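Local coordinates for protein acetyltransferase (Klebsiella pneumoniae, PDB 5XUN) that probably acetylates the amino group of glycyl-tRNA(Gly) with acetyl-CoA as donor, acting as the GNAT-family toxin of a toxin-antitoxin pair, at residues V134-N138 with E139-A143; L97-D100 with K101-G105; K82-Y86 with Q87-S91. The protein carries 1 engineered substitution. One frame throughout, in Å; residues are numbered along the deposited sequence.

Contact 1 (V134-N138 with E139-A143); sequences VEALN and EKAKA. With ACO (acetyl coenzyme *a), chain E.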
loop_
_atom_site.group_PDB
_atom_site.type_symbol
_atom_site.label_atom_id
_atom_site.label_comp_id
_atom_site.label_asym_id
_atom_site.label_seq_id
_atom_site.Cartn_x
_atom_site.Cartn_y
_atom_site.Cartn_z
ATOM N N VAL B 134 -10.299 7.130 4.100
ATOM C CA VAL B 134 -11.295 7.553 3.120
ATOM C C VAL B 134 -11.674 9.001 3.390
ATOM O O VAL B 134 -11.820 9.420 4.543
ATOM C CB VAL B 134 -12.526 6.617 3.125
ATOM C CG1 VAL B 134 -13.272 6.688 4.448
ATOM C CG2 VAL B 134 -13.441 6.934 1.958
ATOM N N GLU B 135 -11.808 9.773 2.314
ATOM C CA GLU B 135 -12.333 11.128 2.385
ATOM C C GLU B 135 -13.786 11.085 1.937
ATOM O O GLU B 135 -14.071 10.838 0.763
ATOM C CB GLU B 135 -11.521 12.077 1.511
ATOM C CG GLU B 135 -12.191 13.417 1.292
ATOM C CD GLU B 135 -11.198 14.502 0.945
ATOM O OE1 GLU B 135 -11.363 15.634 1.440
ATOM O OE2 GLU B 135 -10.228 14.208 0.213
ATOM N N ALA B 136 -14.701 11.322 2.871
ATOM C CA ALA B 136 -16.115 11.294 2.533
ATOM C C ALA B 136 -16.427 12.443 1.583
ATOM O O ALA B 136 -16.036 13.589 1.829
ATOM C CB ALA B 136 -16.965 11.395 3.796
ATOM N N LEU B 137 -17.123 12.123 0.489
ATOM C CA LEU B 137 -17.371 13.110 -0.556
ATOM C C LEU B 137 -18.373 14.163 -0.104
ATOM O O LEU B 137 -18.303 15.317 -0.542
ATOM C CB LEU B 137 -17.871 12.407 -1.814
ATOM C CG LEU B 137 -17.552 13.073 -3.148
ATOM C CD1 LEU B 137 -16.077 12.880 -3.491
ATOM C CD2 LEU B 137 -18.449 12.513 -4.237
ATOM N N ASN B 138 -19.303 13.784 0.765
ATOM C CA ASN B 138 -20.330 14.677 1.280
ATOM C C ASN B 138 -20.871 14.067 2.565
ATOM O O ASN B 138 -20.452 12.984 2.986
ATOM C CB ASN B 138 -21.431 14.915 0.246
ATOM C CG ASN B 138 -21.989 13.627 -0.327
ATOM O OD1 ASN B 138 -22.265 12.668 0.397
ATOM N ND2 ASN B 138 -22.176 13.610 -1.641
ATOM N N GLU B 139 -21.830 14.764 3.176
ATOM C CA GLU B 139 -22.341 14.329 4.471
ATOM C C GLU B 139 -23.076 13.002 4.379
ATOM O O GLU B 139 -23.044 12.213 5.331
ATOM C CB GLU B 139 -23.253 15.404 5.060
ATOM C CG GLU B 139 -22.494 16.550 5.696
ATOM C CD GLU B 139 -21.787 16.135 6.972
ATOM O OE1 GLU B 139 -22.298 15.227 7.668
ATOM O OE2 GLU B 139 -20.721 16.711 7.277
ATOM N N LYS B 140 -23.728 12.746 3.247
ATOM C CA LYS B 140 -24.455 11.494 3.018
ATOM C C LYS B 140 -23.502 10.298 3.009
ATOM O O LYS B 140 -23.790 9.260 3.604
ATOM C CB LYS B 140 -25.232 11.557 1.701
ATOM C CG LYS B 140 -26.477 10.686 1.674
ATOM C CD LYS B 140 -26.589 9.924 0.364
ATOM C CE LYS B 140 -27.878 9.120 0.301
ATOM N NZ LYS B 140 -27.659 7.690 0.652
ATOM N N ALA B 141 -22.367 10.464 2.327
ATOM C CA ALA B 141 -21.338 9.430 2.307
ATOM C C ALA B 141 -20.695 9.274 3.681
ATOM O O ALA B 141 -20.410 8.153 4.121
ATOM C CB ALA B 141 -20.282 9.761 1.253
ATOM N N LYS B 142 -20.488 10.387 4.383
ATOM C CA LYS B 142 -19.868 10.336 5.702
ATOM C C LYS B 142 -20.715 9.531 6.676
ATOM O O LYS B 142 -20.202 8.667 7.395
ATOM C CB LYS B 142 -19.651 11.751 6.228
ATOM C CG LYS B 142 -19.163 11.794 7.647
ATOM C CD LYS B 142 -18.735 13.189 8.022
ATOM C CE LYS B 142 -18.420 13.263 9.496
ATOM N NZ LYS B 142 -17.837 14.576 9.833
ATOM N N ALA B 143 -22.024 9.793 6.707
ATOM C CA ALA B 143 -22.901 9.022 7.581
ATOM C C ALA B 143 -22.880 7.549 7.204
ATOM O O ALA B 143 -22.952 6.674 8.075
ATOM C CB ALA B 143 -24.324 9.581 7.519
HETATM N N1A ACO E . -27.874 -5.100 4.212
HETATM C C2A ACO E . -27.637 -3.818 4.562
HETATM N N3A ACO E . -28.468 -2.792 4.285
HETATM C C4A ACO E . -29.631 -3.001 3.615
HETATM C C5A ACO E . -29.956 -4.380 3.199
HETATM C C6A ACO E . -28.993 -5.453 3.539
HETATM N N6A ACO E . -29.238 -6.739 3.185
HETATM N N7A ACO E . -31.137 -4.331 2.563
HETATM C C8A ACO E . -31.528 -3.037 2.566
HETATM N N9A ACO E . -30.654 -2.239 3.202
HETATM C C1B ACO E . -30.824 -0.761 3.338
HETATM C C2B ACO E . -30.834 -0.247 4.772
HETATM O O2B ACO E . -32.177 0.012 5.207
HETATM C C3B ACO E . -30.023 1.035 4.722
HETATM O O3B ACO E . -30.898 2.149 4.555
HETATM P P3B ACO E . -30.599 3.590 5.217
HETATM O O7A ACO E . -31.090 3.456 6.640
HETATM O O8A ACO E . -29.102 3.755 5.099
HETATM O O9A ACO E . -31.395 4.549 4.361
HETATM C C4B ACO E . -29.185 0.924 3.455
HETATM O O4B ACO E . -29.753 -0.108 2.647
HETATM C C5B ACO E . -27.718 0.586 3.706
HETATM O O5B ACO E . -26.937 1.223 2.696
HETATM P P1A ACO E . -26.469 0.448 1.363
HETATM O O1A ACO E . -27.684 -0.042 0.619
HETATM O O2A ACO E . -25.364 -0.522 1.689
HETATM O O3A ACO E . -25.816 1.675 0.569
HETATM P P2A ACO E . -26.104 1.956 -0.986
HETATM O O4A ACO E . -26.187 0.656 -1.741
HETATM O O5A ACO E . -27.216 2.971 -1.108
HETATM O O6A ACO E . -24.713 2.677 -1.347
HETATM C CBP ACO E . -23.493 4.693 -1.596
HETATM C CCP ACO E . -24.349 3.867 -0.653
HETATM C CDP ACO E . -22.398 3.823 -2.198
HETATM C CEP ACO E . -22.882 5.863 -0.839
HETATM C CAP ACO E . -24.461 5.200 -2.659
HETATM O OAP ACO E . -25.407 6.065 -2.018
HETATM C C9P ACO E . -23.775 5.964 -3.750
HETATM O O9P ACO E . -23.277 5.392 -4.711
HETATM N N8P ACO E . -23.775 7.280 -3.596
HETATM C C7P ACO E . -23.457 8.185 -4.678
HETATM C C6P ACO E . -21.954 8.315 -4.879
HETATM C C5P ACO E . -21.298 8.459 -3.530
HETATM O O5P ACO E . -21.527 9.431 -2.827
HETATM N N4P ACO E . -20.482 7.467 -3.180
HETATM C C3P ACO E . -19.863 7.412 -1.871
HETATM C C2P ACO E . -18.700 8.382 -1.735
HETATM S S1P ACO E . -17.201 7.459 -1.795
HETATM C C ACO E . -16.249 8.573 -1.029
HETATM O O ACO E . -16.811 9.474 -0.438
HETATM C CH3 ACO E . -14.755 8.427 -1.099
#
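The turn from strand 131-135 into helix 139-147 ends in a helix N-cap made by Asn138. Its OD1 takes the backbone N-H of Ala141 at 2.9 Å, OD1 to N, in a fairly straight bond of 162°, with the donor nearly along the C=O axis. The first torsion makes this possible: CG sits between the backbone N and the carbonyl carbon (chi1 51°), which folds the short amide back over the first helical turn. Asparagine suits the place because its carbonyl can stand in for the acceptor a preceding turn would have supplied. The main-chain O of Asn138 then starts the regular helical pattern by accepting Lys142 N at 2.9 Å.

Beside the cap, Ala136 CB lies against CA and CB of Lys142, each 3.6 Å away, a close fit suited to a single methyl. The extended chain of Lys142 leads off to Ser158 O, Glu156 O and Gln152 OE1, which gather round its NZ. On the cofactor side, Leu137 N gives a bent hydrogen bond (135°) to the acetyl O of acetyl-CoA, 2.8 Å away. Val134 CG2 touches the acetyl CH3 at 3.6 Å, and Ala141 CB lies 3.7 Å from C2P, its small side chain leaving the thioester arm close to the helix. Strand end, capped helix start and bound acetyl group together form the acetyl-CoA site characteristic of the GNAT fold.

Contact 2 (L97-D100 with K101-G105); sequences LAID and KSVQG. With ACO (acetyl coenzyme *a), chain E.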
loop_
_atom_site.group_PDB
_atom_site.type_symbol
_atom_site.label_atom_id
_atom_site.label_comp_id
_atom_site.label_asym_id
_atom_site.label_seq_id
_atom_site.Cartn_x
_atom_site.Cartn_y
_atom_site.Cartn_z
ATOM N N LEU B 97 -16.066 5.095 -4.300
ATOM C CA LEU B 97 -17.011 3.999 -4.186
ATOM C C LEU B 97 -18.356 4.513 -4.679
ATOM O O LEU B 97 -18.772 5.608 -4.294
ATOM C CB LEU B 97 -17.121 3.506 -2.741
ATOM C CG LEU B 97 -18.293 2.556 -2.489
ATOM C CD1 LEU B 97 -17.890 1.169 -2.894
ATOM C CD2 LEU B 97 -18.753 2.589 -1.040
ATOM N N ALA B 98 -19.018 3.747 -5.542
ATOM C CA ALA B 98 -20.274 4.199 -6.119
ATOM C C ALA B 98 -21.119 2.998 -6.508
ATOM O O ALA B 98 -20.598 1.996 -7.003
ATOM C CB ALA B 98 -20.044 5.099 -7.343
ATOM N N ILE B 99 -22.424 3.114 -6.269
ATOM C CA ILE B 99 -23.421 2.120 -6.651
ATOM C C ILE B 99 -24.423 2.799 -7.576
ATOM O O ILE B 99 -24.806 3.948 -7.343
ATOM C CB ILE B 99 -24.133 1.527 -5.415
ATOM C CG1 ILE B 99 -23.144 0.792 -4.513
ATOM C CG2 ILE B 99 -25.257 0.594 -5.832
ATOM C CD1 ILE B 99 -22.726 -0.563 -5.051
ATOM N N ASP B 100 -24.835 2.100 -8.630
ATOM C CA ASP B 100 -25.814 2.668 -9.549
ATOM C C ASP B 100 -27.177 2.842 -8.880
ATOM O O ASP B 100 -27.606 2.001 -8.085
ATOM C CB ASP B 100 -25.958 1.797 -10.793
ATOM C CG ASP B 100 -26.937 2.385 -11.793
ATOM O OD1 ASP B 100 -26.583 3.402 -12.432
ATOM O OD2 ASP B 100 -28.052 1.840 -11.938
ATOM N N LYS B 101 -27.859 3.945 -9.225
ATOM C CA LYS B 101 -29.151 4.280 -8.621
ATOM C C LYS B 101 -30.142 3.128 -8.714
ATOM O O LYS B 101 -30.917 2.890 -7.780
ATOM C CB LYS B 101 -29.755 5.506 -9.309
ATOM C CG LYS B 101 -29.159 6.859 -8.971
ATOM C CD LYS B 101 -29.887 7.929 -9.798
ATOM C CE LYS B 101 -29.534 9.351 -9.386
ATOM N NZ LYS B 101 -30.195 9.756 -8.109
ATOM N N SER B 102 -30.126 2.395 -9.830
ATOM C CA SER B 102 -31.081 1.310 -10.016
ATOM C C SER B 102 -30.983 0.258 -8.926
ATOM O O SER B 102 -31.912 -0.541 -8.765
ATOM C CB SER B 102 -30.871 0.633 -11.373
ATOM O OG SER B 102 -29.814 -0.310 -11.307
ATOM N N VAL B 103 -29.868 0.207 -8.203
ATOM C CA VAL B 103 -29.658 -0.888 -7.271
ATOM C C VAL B 103 -29.186 -0.389 -5.901
ATOM O O VAL B 103 -28.782 -1.184 -5.047
ATOM C CB VAL B 103 -28.697 -1.919 -7.912
ATOM C CG1 VAL B 103 -27.239 -1.535 -7.761
ATOM C CG2 VAL B 103 -28.956 -3.311 -7.401
ATOM N N GLN B 104 -29.308 0.912 -5.649
ATOM C CA GLN B 104 -28.991 1.457 -4.331
ATOM C C GLN B 104 -30.044 1.085 -3.283
ATOM O O GLN B 104 -31.164 0.671 -3.597
ATOM C CB GLN B 104 -28.865 2.976 -4.389
ATOM C CG GLN B 104 -27.698 3.450 -5.210
ATOM C CD GLN B 104 -27.536 4.943 -5.166
ATOM O OE1 GLN B 104 -28.296 5.642 -4.496
ATOM N NE2 GLN B 104 -26.553 5.450 -5.897
ATOM N N GLY B 105 -29.654 1.236 -2.012
ATOM C CA GLY B 105 -30.526 0.981 -0.877
ATOM C C GLY B 105 -30.819 -0.468 -0.568
ATOM O O GLY B 105 -31.799 -0.756 0.126
HETATM N N1A ACO E . -27.874 -5.100 4.212
HETATM C C2A ACO E . -27.637 -3.818 4.562
HETATM N N3A ACO E . -28.468 -2.792 4.285
HETATM C C4A ACO E . -29.631 -3.001 3.615
HETATM C C5A ACO E . -29.956 -4.380 3.199
HETATM C C6A ACO E . -28.993 -5.453 3.539
HETATM N N6A ACO E . -29.238 -6.739 3.185
HETATM N N7A ACO E . -31.137 -4.331 2.563
HETATM C C8A ACO E . -31.528 -3.037 2.566
HETATM N N9A ACO E . -30.654 -2.239 3.202
HETATM C C1B ACO E . -30.824 -0.761 3.338
HETATM C C2B ACO E . -30.834 -0.247 4.772
HETATM O O2B ACO E . -32.177 0.012 5.207
HETATM C C3B ACO E . -30.023 1.035 4.722
HETATM O O3B ACO E . -30.898 2.149 4.555
HETATM P P3B ACO E . -30.599 3.590 5.217
HETATM O O7A ACO E . -31.090 3.456 6.640
HETATM O O8A ACO E . -29.102 3.755 5.099
HETATM O O9A ACO E . -31.395 4.549 4.361
HETATM C C4B ACO E . -29.185 0.924 3.455
HETATM O O4B ACO E . -29.753 -0.108 2.647
HETATM C C5B ACO E . -27.718 0.586 3.706
HETATM O O5B ACO E . -26.937 1.223 2.696
HETATM P P1A ACO E . -26.469 0.448 1.363
HETATM O O1A ACO E . -27.684 -0.042 0.619
HETATM O O2A ACO E . -25.364 -0.522 1.689
HETATM O O3A ACO E . -25.816 1.675 0.569
HETATM P P2A ACO E . -26.104 1.956 -0.986
HETATM O O4A ACO E . -26.187 0.656 -1.741
HETATM O O5A ACO E . -27.216 2.971 -1.108
HETATM O O6A ACO E . -24.713 2.677 -1.347
HETATM C CBP ACO E . -23.493 4.693 -1.596
HETATM C CCP ACO E . -24.349 3.867 -0.653
HETATM C CDP ACO E . -22.398 3.823 -2.198
HETATM C CEP ACO E . -22.882 5.863 -0.839
HETATM C CAP ACO E . -24.461 5.200 -2.659
HETATM O OAP ACO E . -25.407 6.065 -2.018
HETATM C C9P ACO E . -23.775 5.964 -3.750
HETATM O O9P ACO E . -23.277 5.392 -4.711
HETATM N N8P ACO E . -23.775 7.280 -3.596
HETATM C C7P ACO E . -23.457 8.185 -4.678
HETATM C C6P ACO E . -21.954 8.315 -4.879
HETATM C C5P ACO E . -21.298 8.459 -3.530
HETATM O O5P ACO E . -21.527 9.431 -2.827
HETATM N N4P ACO E . -20.482 7.467 -3.180
HETATM C C3P ACO E . -19.863 7.412 -1.871
HETATM C C2P ACO E . -18.700 8.382 -1.735
HETATM S S1P ACO E . -17.201 7.459 -1.795
HETATM C C ACO E . -16.249 8.573 -1.029
HETATM O O ACO E . -16.811 9.474 -0.438
HETATM C CH3 ACO E . -14.755 8.427 -1.099
#
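Gln104 reaches back across the turn to Ile99, its NE2 donating to Ile99 O at 2.7 Å in an almost straight bond of 173°. The acceptor lies in the plane of the Gln104 amide, whereas the donor stands 35° above the plane of the Ile99 carbonyl. An extended chain beyond CG (chi2 -176°) gives glutamine the length to span this gap. The Gln104 and Ile99 side chains run past each other in opposite senses, with CG of the glutamine against CG2 of the isoleucine. Acetyl-CoA lies along the strand, where Leu97 O receives its N4P at 2.8 Å. Ile99 N gives a 2.9 Å bond to O9P. Beyond the turn, Gly105 N reaches diphosphate O5A at 3.1 Å.

The turn itself is held by Asp100. Its OD2 accepts twice from Ser102, from OG at 2.9 Å on the anti lone pair and from N at 3.0 Å from above the carboxylate plane. Serine adds a hydroxyl to the backbone N-H that any residue other than proline would offer. The backbone O of Asp100 takes Val103 N at 2.9 Å, closing the turn. The same CG2 methyl of Ile99 presses more tightly on Val103 CG1, 3.5 Å away.

Outermost, Asp22 N binds Asp100 OD1, so both carboxylate oxygens are engaged, Cys23 O is a second acceptor for Gln104 NE2, and Trp108 of helix 108-126 packs beside Ile99 and Val103.

The chemistry implies recognition through the main chain: peptide groups read the pantetheine amides, and a backbone N-H meets a phosphate oxygen whose negative charge probably strengthens the bond.

Contact 3 (K82-Y86 with Q87-S91); sequences KKIPY and QNAPS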
loop_
_atom_site.group_PDB
_atom_site.type_symbol
_atom_site.label_atom_id
_atom_site.label_comp_id
_atom_site.label_asym_id
_atom_site.label_seq_id
_atom_site.Cartn_x
_atom_site.Cartn_y
_atom_site.Cartn_z
ATOM N N LYS B 82 1.130 7.546 19.850
ATOM C CA LYS B 82 2.418 7.200 20.442
ATOM C C LYS B 82 2.985 5.908 19.872
ATOM O O LYS B 82 4.202 5.702 19.923
ATOM C CB LYS B 82 2.290 7.085 21.965
ATOM C CG LYS B 82 1.983 8.398 22.668
ATOM C CD LYS B 82 2.428 8.338 24.113
ATOM C CE LYS B 82 2.057 9.601 24.869
ATOM N NZ LYS B 82 2.329 9.454 26.331
ATOM N N LYS B 83 2.133 5.033 19.337
ATOM C CA LYS B 83 2.602 3.815 18.688
ATOM C C LYS B 83 3.131 4.065 17.280
ATOM O O LYS B 83 3.820 3.193 16.736
ATOM C CB LYS B 83 1.480 2.774 18.640
ATOM N N ILE B 84 2.837 5.221 16.687
ATOM C CA ILE B 84 3.323 5.554 15.349
ATOM C C ILE B 84 4.568 6.419 15.497
ATOM O O ILE B 84 4.444 7.628 15.728
ATOM C CB ILE B 84 2.278 6.332 14.532
ATOM C CG1 ILE B 84 0.863 5.751 14.670
ATOM C CG2 ILE B 84 2.695 6.363 13.067
ATOM C CD1 ILE B 84 0.671 4.388 14.142
ATOM N N PRO B 85 5.776 5.881 15.331
ATOM C CA PRO B 85 6.985 6.652 15.630
ATOM C C PRO B 85 7.437 7.573 14.508
ATOM O O PRO B 85 8.569 8.062 14.554
ATOM C CB PRO B 85 8.034 5.561 15.889
ATOM C CG PRO B 85 7.474 4.300 15.296
ATOM C CD PRO B 85 6.098 4.563 14.766
ATOM N N TYR B 86 6.592 7.818 13.513
ATOM C CA TYR B 86 6.942 8.614 12.350
ATOM C C TYR B 86 5.837 9.626 12.099
ATOM O O TYR B 86 4.765 9.571 12.708
ATOM C CB TYR B 86 7.133 7.746 11.098
ATOM C CG TYR B 86 7.869 6.443 11.322
ATOM C CD1 TYR B 86 9.256 6.399 11.345
ATOM C CD2 TYR B 86 7.174 5.257 11.487
ATOM C CE1 TYR B 86 9.931 5.207 11.537
ATOM C CE2 TYR B 86 7.837 4.060 11.683
ATOM C CZ TYR B 86 9.214 4.040 11.707
ATOM O OH TYR B 86 9.875 2.846 11.898
ATOM N N GLN B 87 6.097 10.538 11.160
ATOM C CA GLN B 87 5.142 11.605 10.886
ATOM C C GLN B 87 3.842 11.072 10.304
ATOM O O GLN B 87 2.762 11.597 10.601
ATOM C CB GLN B 87 5.751 12.613 9.913
ATOM C CG GLN B 87 4.933 13.883 9.757
ATOM C CD GLN B 87 5.547 14.849 8.765
ATOM O OE1 GLN B 87 6.441 15.620 9.103
ATOM N NE2 GLN B 87 5.078 14.794 7.520
ATOM N N ASN B 88 3.921 10.026 9.488
ATOM C CA ASN B 88 2.763 9.485 8.796
ATOM C C ASN B 88 2.547 8.024 9.156
ATOM O O ASN B 88 3.500 7.266 9.360
ATOM C CB ASN B 88 2.919 9.616 7.277
ATOM C CG ASN B 88 3.044 11.053 6.833
ATOM O OD1 ASN B 88 2.141 11.862 7.043
ATOM N ND2 ASN B 88 4.179 11.387 6.240
ATOM N N ALA B 89 1.360 7.666 9.221
ATOM C CA ALA B 89 0.973 6.271 9.336
ATOM C C ALA B 89 0.670 5.707 7.951
ATOM O O ALA B 89 0.004 6.366 7.151
ATOM C CB ALA B 89 -0.261 6.122 10.221
ATOM N N PRO B 90 1.129 4.493 7.648
ATOM C CA PRO B 90 0.862 3.920 6.328
ATOM C C PRO B 90 -0.593 3.506 6.223
ATOM O O PRO B 90 -1.237 3.161 7.220
ATOM C CB PRO B 90 1.792 2.703 6.273
ATOM C CG PRO B 90 1.910 2.267 7.726
ATOM C CD PRO B 90 1.810 3.543 8.548
ATOM N N SER B 91 -1.119 3.566 5.001
ATOM C CA SER B 91 -2.530 3.274 4.795
ATOM C C SER B 91 -2.777 2.837 3.358
ATOM O O SER B 91 -1.879 2.846 2.508
ATOM C CB SER B 91 -3.394 4.495 5.131
ATOM O OG SER B 91 -2.981 5.619 4.368
#
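Apolar contact between Ile84 and Ala89 bridges the bend from helix 78-83 to strand 88-99. The gamma methyl of the isoleucine does the touching: CG2, anti to the backbone N, lies 4.1 Å from Ala89 CB and equally far from Ala89 CA. It also sits 3.9 Å from Asn88 O, so the methyl packs against the first peptide of the strand. A branched residue fits here because CG2 can meet the strand while CG1 projects in another direction; alanine, with one methyl, lets the two arms of the bend come close.

No hydrogen bond joins the two arms; the polar bonds run to the surroundings instead. Ile84 O accepts from Arg72 NH1, and backbone bonds pair Gln87, just before the strand, with Arg72 and Ala89, within it, with Phe70.

Aromatic and intersubunit interactions centre on Tyr86. Its CG stands anti to the carbonyl carbon (chi1 -41°), and the ring extends away from 87-91. Tyrosine suits the place because its ring packs on Phe31 while its hydroxyl bonds Gln39 OE1, both of the second subunit, where Ile44 and Gly67 likewise meet Ile84 and Pro90.

Thus the bend brings the chain from helix 78-83 into strand 88-99, alongside strand 59-71 of the same sheet and against the partner subunit.

Along the chain the order is contact 3, contact 2, contact 1. Contacts 3 and 2 lie near the two ends of strand 88-99, their centres about 35 Å apart on opposite sides of the chain's centre. Contact 1 belongs to strand 131-135, the parallel neighbour of 88-99 in the mixed sheet, and between them the chain runs through helix 108-126. Contacts 1 and 2, with centres about 15 Å apart, do not touch but both bind acetyl-CoA, contact 1 at its acetyl end and contact 2 along pantetheine to the diphosphate. Contact 3 meets the second subunit instead, so one strand joins the dimer interface to the cofactor site.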